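Local coordinates for protein yersinopine synthase (Yersinia pestis, PDB 6C4M) that catalyses the NADPH-dependent reductive condensation of pyruvate with a histidine-derived intermediate, the last step in making the metallophore yersinopine, at residues L110-A114 against D115-A119; L138-S141 against M142-L146. All coordinates share one frame; numbering follows the deposited sequence.

Both contacts are buried loop-to-helix turns at the ends of neighbouring parallel strands, 107-110 and 134-137, and both border the bound NADP. Interaction 1 carries the chain into helix 117-121, interaction 2 into helix 144-154. Their chemistry differs. In 110-119 an aromatic ring is packed between aliphatic groups, and a histidine ring lies by the adenine; in 138-146 a serine hydroxyl and a backbone N-H converge on one carbonyl, and the nucleotide is touched at the ribose beside the nicotinamide. The two meet directly: Leu110 O probably accepts a hydrogen bond from Leu138 N, and Tyr117 OH comes within 3.3 Å of Ser139 O.

Interaction 1 of 2, residues L110-A114 against D115-A119; sequences LAVPA and DHYYA. With NAP (NADP nicotinamide-adenine-dinucleotide phosphate), chain B.
Tyr117 folds its ring back over Ala114 where strand 107-110 gives way to helix 117-121, one of the strand-loop-helix connections of the Rossmann-type fold that line the NADP pocket. Ala114 CA sits over the middle of the ring, 3.5 Å from its centroid and 8° off the normal, a CH-pi contact. Leu110 takes the opposite face: its CD1 lies 4.2 Å from the same centroid, nearer the CD1 side of the ring. Val112 CG2 comes in at the ring edge, in plane. With CG anti to the carbonyl carbon (chi1 -71°), the tyrosine reaches back along the loop, and its hydroxyl gives a hydrogen bond to a water that in turn donates to Leu110 O and Val112 O, tying the phenol to the strand's last carbonyl and one in the loop.

The turn itself is closed by backbone bonds from His116 N to Pro113 O and from Tyr117 N to Ala114 O (3.2 Å). His116 stands at the N-cap position, and one face of its ring is turned to the adenine. Asp115 leaves on much the same side as His116; its OD2 is hydrogen-bonded to His408 of helix 401-419, while OD1 lies against Pro113 CB and has no polar partner in the model. On the nucleotide side, Pro113 CD packs 3.4 Å from O4B of the NADP, and Val112 CG1 approaches the same ribose oxygen at 3.5 Å.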
loop_
_atom_site.group_PDB
_atom_site.type_symbol
_atom_site.label_atom_id
_atom_site.label_comp_id
_atom_site.label_asym_id
_atom_site.label_seq_id
_atom_site.Cartn_x
_atom_site.Cartn_y
_atom_site.Cartn_z
ATOM N N LEU A 110 27.797 -9.243 -25.138
ATOM C CA LEU A 110 26.405 -9.456 -25.550
ATOM C C LEU A 110 25.549 -8.469 -24.793
ATOM O O LEU A 110 25.327 -8.613 -23.594
ATOM C CB LEU A 110 25.952 -10.892 -25.307
ATOM C CG LEU A 110 26.415 -11.836 -26.415
ATOM C CD1 LEU A 110 26.164 -13.285 -26.063
ATOM C CD2 LEU A 110 25.663 -11.528 -27.667
ATOM N N ALA A 111 25.136 -7.423 -25.501
ATOM C CA ALA A 111 24.227 -6.412 -25.000
ATOM C C ALA A 111 22.824 -6.562 -25.562
ATOM O O ALA A 111 22.046 -5.605 -25.495
ATOM C CB ALA A 111 24.743 -5.011 -25.322
ATOM N N VAL A 112 22.491 -7.720 -26.130
ATOM C CA VAL A 112 21.114 -8.045 -26.508
ATOM C C VAL A 112 20.480 -8.694 -25.277
ATOM O O VAL A 112 21.221 -9.091 -24.354
ATOM C CB VAL A 112 21.046 -8.992 -27.714
ATOM C CG1 VAL A 112 21.574 -8.338 -29.006
ATOM C CG2 VAL A 112 21.740 -10.310 -27.390
ATOM N N PRO A 113 19.155 -8.852 -25.200
ATOM C CA PRO A 113 18.573 -9.494 -24.015
ATOM C C PRO A 113 18.977 -10.955 -23.943
ATOM O O PRO A 113 19.230 -11.609 -24.958
ATOM C CB PRO A 113 17.056 -9.339 -24.224
ATOM C CG PRO A 113 16.907 -8.265 -25.251
ATOM C CD PRO A 113 18.109 -8.382 -26.128
ATOM N N ALA A 114 19.005 -11.484 -22.720
ATOM C CA ALA A 114 19.528 -12.836 -22.539
ATOM C C ALA A 114 18.746 -13.881 -23.326
ATOM O O ALA A 114 19.305 -14.924 -23.672
ATOM C CB ALA A 114 19.547 -13.226 -21.061
ATOM N N ASP A 115 17.446 -13.672 -23.569
ATOM C CA ASP A 115 16.723 -14.723 -24.280
ATOM C C ASP A 115 17.072 -14.762 -25.769
ATOM O O ASP A 115 16.492 -15.568 -26.525
ATOM C CB ASP A 115 15.195 -14.558 -24.071
ATOM C CG ASP A 115 14.660 -13.256 -24.644
ATOM O OD1 ASP A 115 15.365 -12.225 -24.543
ATOM O OD2 ASP A 115 13.519 -13.257 -25.185
ATOM N N HIS A 116 17.991 -13.898 -26.204
ATOM C CA HIS A 116 18.474 -13.850 -27.577
ATOM C C HIS A 116 19.963 -14.175 -27.689
ATOM O O HIS A 116 20.517 -14.102 -28.792
ATOM C CB HIS A 116 18.188 -12.474 -28.188
ATOM C CG HIS A 116 16.744 -12.269 -28.520
ATOM N ND1 HIS A 116 16.227 -12.557 -29.768
ATOM C CD2 HIS A 116 15.695 -11.853 -27.761
ATOM C CE1 HIS A 116 14.924 -12.321 -29.765
ATOM N NE2 HIS A 116 14.579 -11.888 -28.562
ATOM N N TYR A 117 20.608 -14.575 -26.594
ATOM C CA TYR A 117 22.011 -14.995 -26.677
ATOM C C TYR A 117 22.155 -16.155 -27.644
ATOM O O TYR A 117 23.067 -16.175 -28.463
ATOM C CB TYR A 117 22.525 -15.435 -25.323
ATOM C CG TYR A 117 22.722 -14.334 -24.292
ATOM C CD1 TYR A 117 22.644 -12.987 -24.638
ATOM C CD2 TYR A 117 23.001 -14.652 -22.977
ATOM C CE1 TYR A 117 22.836 -11.999 -23.704
ATOM C CE2 TYR A 117 23.192 -13.677 -22.048
ATOM C CZ TYR A 117 23.126 -12.340 -22.416
ATOM O OH TYR A 117 23.328 -11.337 -21.480
ATOM N N TYR A 118 21.271 -17.149 -27.539
ATOM C CA TYR A 118 21.423 -18.353 -28.348
ATOM C C TYR A 118 21.358 -18.010 -29.823
ATOM O O TYR A 118 22.249 -18.386 -30.604
ATOM C CB TYR A 118 20.350 -19.373 -28.000
ATOM C CG TYR A 118 20.322 -20.605 -28.880
ATOM C CD1 TYR A 118 21.309 -21.583 -28.762
ATOM C CD2 TYR A 118 19.319 -20.797 -29.838
ATOM C CE1 TYR A 118 21.297 -22.721 -29.566
ATOM C CE2 TYR A 118 19.302 -21.940 -30.645
ATOM C CZ TYR A 118 20.298 -22.889 -30.501
ATOM O OH TYR A 118 20.304 -24.032 -31.271
ATOM N N ALA A 119 20.314 -17.268 -30.208
ATOM C CA ALA A 119 20.094 -16.934 -31.611
ATOM C C ALA A 119 21.270 -16.128 -32.153
ATOM O O ALA A 119 21.693 -16.320 -33.298
ATOM C CB ALA A 119 18.764 -16.169 -31.755
HETATM P PA NAP B . 17.328 -3.466 -25.508
HETATM O O1A NAP B . 17.405 -4.536 -24.490
HETATM O O2A NAP B . 15.888 -2.908 -25.660
HETATM O O5B NAP B . 17.860 -4.095 -26.930
HETATM C C5B NAP B . 19.293 -4.266 -27.010
HETATM C C4B NAP B . 19.616 -4.806 -28.417
HETATM O O4B NAP B . 18.844 -6.149 -28.563
HETATM C C3B NAP B . 19.189 -4.025 -29.343
HETATM O O3B NAP B . 20.102 -4.027 -30.486
HETATM C C2B NAP B . 17.759 -4.669 -29.837
HETATM O O2B NAP B . 17.492 -4.293 -31.233
HETATM C C1B NAP B . 17.902 -5.943 -29.755
HETATM N N9A NAP B . 16.622 -6.488 -29.299
HETATM C C8A NAP B . 15.743 -6.181 -28.332
HETATM N N7A NAP B . 14.747 -7.068 -28.467
HETATM C C5A NAP B . 15.040 -7.898 -29.516
HETATM C C6A NAP B . 14.306 -8.953 -29.997
HETATM N N6A NAP B . 13.023 -9.570 -29.655
HETATM N N1A NAP B . 14.773 -9.655 -31.047
HETATM C C2A NAP B . 15.979 -9.324 -31.620
HETATM N N3A NAP B . 16.703 -8.274 -31.136
HETATM C C4A NAP B . 16.217 -7.558 -30.060
HETATM O O3 NAP B . 18.329 -2.238 -25.023
HETATM P PN NAP B . 19.132 -2.017 -23.636
HETATM O O1N NAP B . 20.376 -1.357 -24.039
HETATM O O2N NAP B . 18.215 -1.118 -22.771
HETATM O O5D NAP B . 19.424 -3.397 -22.744
HETATM C C5D NAP B . 20.695 -4.095 -22.842
HETATM C C4D NAP B . 20.612 -5.288 -21.869
HETATM O O4D NAP B . 20.440 -4.752 -20.374
HETATM C C3D NAP B . 19.578 -6.079 -22.067
HETATM O O3D NAP B . 20.001 -7.440 -21.565
HETATM C C2D NAP B . 18.463 -5.606 -21.128
HETATM O O2D NAP B . 17.734 -6.677 -20.752
HETATM C C1D NAP B . 19.277 -5.123 -19.912
HETATM N N1N NAP B . 18.682 -3.983 -19.172
HETATM C C2N NAP B . 18.921 -2.699 -19.517
HETATM C C3N NAP B . 18.347 -1.663 -18.746
HETATM C C7N NAP B . 18.587 -0.181 -19.108
HETATM O O7N NAP B . 18.549 0.658 -18.299
HETATM N N7N NAP B . 18.861 0.123 -20.487
HETATM C C4N NAP B . 17.553 -1.952 -17.672
HETATM C C5N NAP B . 17.317 -3.230 -17.339
HETATM C C6N NAP B . 17.892 -4.264 -18.088
HETATM P P2B NAP B . 16.736 -2.812 -31.579
HETATM O O1X NAP B . 15.249 -3.017 -31.379
HETATM O O2X NAP B . 17.224 -1.753 -30.649
HETATM O O3X NAP B . 16.989 -2.470 -33.029
HETATM O O HOH W 1 22.959 -8.852 -22.099
HETATM O O HOH W 2 19.245 -17.294 -25.390
#

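Interaction 2 of 2, residues L138-S141 against M142-L146. With NAP (NADP nicotinamide-adenine-dinucleotide phosphate), chain B.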
loop_
_atom_site.group_PDB
_atom_site.type_symbol
_atom_site.label_atom_id
_atom_site.label_comp_id
_atom_site.label_asym_id
_atom_site.label_seq_id
_atom_site.Cartn_x
_atom_site.Cartn_y
_atom_site.Cartn_z
ATOM N N LEU A 138 26.195 -9.118 -20.650
ATOM C CA LEU A 138 26.014 -7.839 -19.987
ATOM C C LEU A 138 24.878 -7.891 -18.971
ATOM O O LEU A 138 24.978 -7.283 -17.898
ATOM C CB LEU A 138 25.771 -6.741 -21.024
ATOM C CG LEU A 138 25.637 -5.305 -20.459
ATOM C CD1 LEU A 138 26.939 -4.812 -19.866
ATOM C CD2 LEU A 138 25.197 -4.337 -21.547
ATOM N N SER A 139 23.782 -8.601 -19.286
ATOM C CA SER A 139 22.648 -8.738 -18.361
ATOM C C SER A 139 22.130 -10.167 -18.468
ATOM O O SER A 139 21.163 -10.452 -19.179
ATOM C CB SER A 139 21.544 -7.733 -18.638
ATOM O OG SER A 139 20.617 -7.762 -17.558
ATOM N N SER A 140 22.745 -11.052 -17.710
ATOM C CA SER A 140 22.566 -12.478 -17.872
ATOM C C SER A 140 21.234 -12.962 -17.297
ATOM O O SER A 140 20.515 -12.246 -16.593
ATOM C CB SER A 140 23.712 -13.196 -17.179
ATOM O OG SER A 140 24.109 -14.315 -17.918
ATOM N N SER A 141 20.925 -14.222 -17.583
ATOM C CA SER A 141 19.876 -14.962 -16.893
ATOM C C SER A 141 20.509 -16.218 -16.310
ATOM O O SER A 141 21.621 -16.608 -16.681
ATOM C CB SER A 141 18.725 -15.325 -17.832
ATOM O OG SER A 141 17.665 -15.969 -17.125
ATOM N N MET A 142 19.775 -16.880 -15.423
ATOM C CA MET A 142 20.238 -18.160 -14.902
ATOM C C MET A 142 20.337 -19.183 -16.029
ATOM O O MET A 142 19.355 -19.438 -16.736
ATOM C CB MET A 142 19.295 -18.681 -13.824
ATOM C CG MET A 142 19.576 -18.122 -12.427
ATOM S SD MET A 142 18.273 -18.483 -11.185
ATOM C CE MET A 142 17.041 -17.257 -11.591
ATOM N N GLY A 143 21.521 -19.792 -16.160
ATOM C CA GLY A 143 21.798 -20.765 -17.200
ATOM C C GLY A 143 22.491 -20.180 -18.409
ATOM O O GLY A 143 23.046 -20.935 -19.222
ATOM N N SER A 144 22.507 -18.856 -18.527
ATOM C CA SER A 144 23.107 -18.227 -19.691
ATOM C C SER A 144 24.553 -18.678 -19.869
ATOM O O SER A 144 24.975 -19.024 -20.976
ATOM C CB SER A 144 23.031 -16.712 -19.555
ATOM O OG SER A 144 21.688 -16.290 -19.611
ATOM N N GLY A 145 25.323 -18.683 -18.782
ATOM C CA GLY A 145 26.741 -18.955 -18.896
ATOM C C GLY A 145 27.012 -20.392 -19.300
ATOM O O GLY A 145 27.862 -20.648 -20.137
ATOM N N LEU A 146 26.314 -21.342 -18.682
ATOM C CA LEU A 146 26.447 -22.730 -19.079
ATOM C C LEU A 146 26.126 -22.902 -20.559
ATOM O O LEU A 146 26.805 -23.648 -21.265
ATOM C CB LEU A 146 25.512 -23.599 -18.246
ATOM C CG LEU A 146 25.933 -23.886 -16.828
ATOM C CD1 LEU A 146 24.756 -24.422 -16.001
ATOM C CD2 LEU A 146 27.091 -24.862 -16.809
HETATM P PA NAP B . 17.328 -3.466 -25.508
HETATM O O1A NAP B . 17.405 -4.536 -24.490
HETATM O O2A NAP B . 15.888 -2.908 -25.660
HETATM O O5B NAP B . 17.860 -4.095 -26.930
HETATM C C5B NAP B . 19.293 -4.266 -27.010
HETATM C C4B NAP B . 19.616 -4.806 -28.417
HETATM O O4B NAP B . 18.844 -6.149 -28.563
HETATM C C3B NAP B . 19.189 -4.025 -29.343
HETATM O O3B NAP B . 20.102 -4.027 -30.486
HETATM C C2B NAP B . 17.759 -4.669 -29.837
HETATM O O2B NAP B . 17.492 -4.293 -31.233
HETATM C C1B NAP B . 17.902 -5.943 -29.755
HETATM N N9A NAP B . 16.622 -6.488 -29.299
HETATM C C8A NAP B . 15.743 -6.181 -28.332
HETATM N N7A NAP B . 14.747 -7.068 -28.467
HETATM C C5A NAP B . 15.040 -7.898 -29.516
HETATM C C6A NAP B . 14.306 -8.953 -29.997
HETATM N N6A NAP B . 13.023 -9.570 -29.655
HETATM N N1A NAP B . 14.773 -9.655 -31.047
HETATM C C2A NAP B . 15.979 -9.324 -31.620
HETATM N N3A NAP B . 16.703 -8.274 -31.136
HETATM C C4A NAP B . 16.217 -7.558 -30.060
HETATM O O3 NAP B . 18.329 -2.238 -25.023
HETATM P PN NAP B . 19.132 -2.017 -23.636
HETATM O O1N NAP B . 20.376 -1.357 -24.039
HETATM O O2N NAP B . 18.215 -1.118 -22.771
HETATM O O5D NAP B . 19.424 -3.397 -22.744
HETATM C C5D NAP B . 20.695 -4.095 -22.842
HETATM C C4D NAP B . 20.612 -5.288 -21.869
HETATM O O4D NAP B . 20.440 -4.752 -20.374
HETATM C C3D NAP B . 19.578 -6.079 -22.067
HETATM O O3D NAP B . 20.001 -7.440 -21.565
HETATM C C2D NAP B . 18.463 -5.606 -21.128
HETATM O O2D NAP B . 17.734 -6.677 -20.752
HETATM C C1D NAP B . 19.277 -5.123 -19.912
HETATM N N1N NAP B . 18.682 -3.983 -19.172
HETATM C C2N NAP B . 18.921 -2.699 -19.517
HETATM C C3N NAP B . 18.347 -1.663 -18.746
HETATM C C7N NAP B . 18.587 -0.181 -19.108
HETATM O O7N NAP B . 18.549 0.658 -18.299
HETATM N N7N NAP B . 18.861 0.123 -20.487
HETATM C C4N NAP B . 17.553 -1.952 -17.672
HETATM C C5N NAP B . 17.317 -3.230 -17.339
HETATM C C6N NAP B . 17.892 -4.264 -18.088
HETATM P P2B NAP B . 16.736 -2.812 -31.579
HETATM O O1X NAP B . 15.249 -3.017 -31.379
HETATM O O2X NAP B . 17.224 -1.753 -30.649
HETATM O O3X NAP B . 16.989 -2.470 -33.029
HETATM O O HOH W 3 16.722 -18.130 -18.302
#
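One carbonyl, Ser141 O, is gripped twice by the same residue: Ser144 gives it both its backbone N-H and its hydroxyl. Ser144 N lies 3.0 Å from Ser141 O with an N-H...O angle of 160°, closing a type II beta turn that runs from Ser141 to Ser144. Ser144 OG lies 2.9 Å from that oxygen, and both donors come from the same face of the carbonyl plane, tilted out of it rather than along a lone pair. With OG anti to the carbonyl carbon (chi1 -67°), the hydroxyl is turned back to the loop and reaches Ser141 O.

Gly143, at the N-cap position, takes the positive phi of 97° that the third position of a type II turn requires. Ser140 OG packs 3.1 Å from Ser144 CB and is hydrogen-bonded to Ser164 OG, with a weaker bond to Glu251. Ser141 OG points elsewhere, to Asn257 ND2 and to a water at 2.6 Å that also gives a weak bond to Met142 O. On the cofactor side, Ser139 CB comes within 3.3 Å of NADP O3D, on the ribose that carries the nicotinamide.

The turn leads from strand 134-137 into helix 144-154. Glu251, in helix 247-251, receives hydrogen bonds from Gly143 N and Gly145 N, at the start of helix 144-154. Met142 extends over Leu248 of helix 247-251 and Leu413 of helix 401-419, while Leu146 packs on helix 459-471.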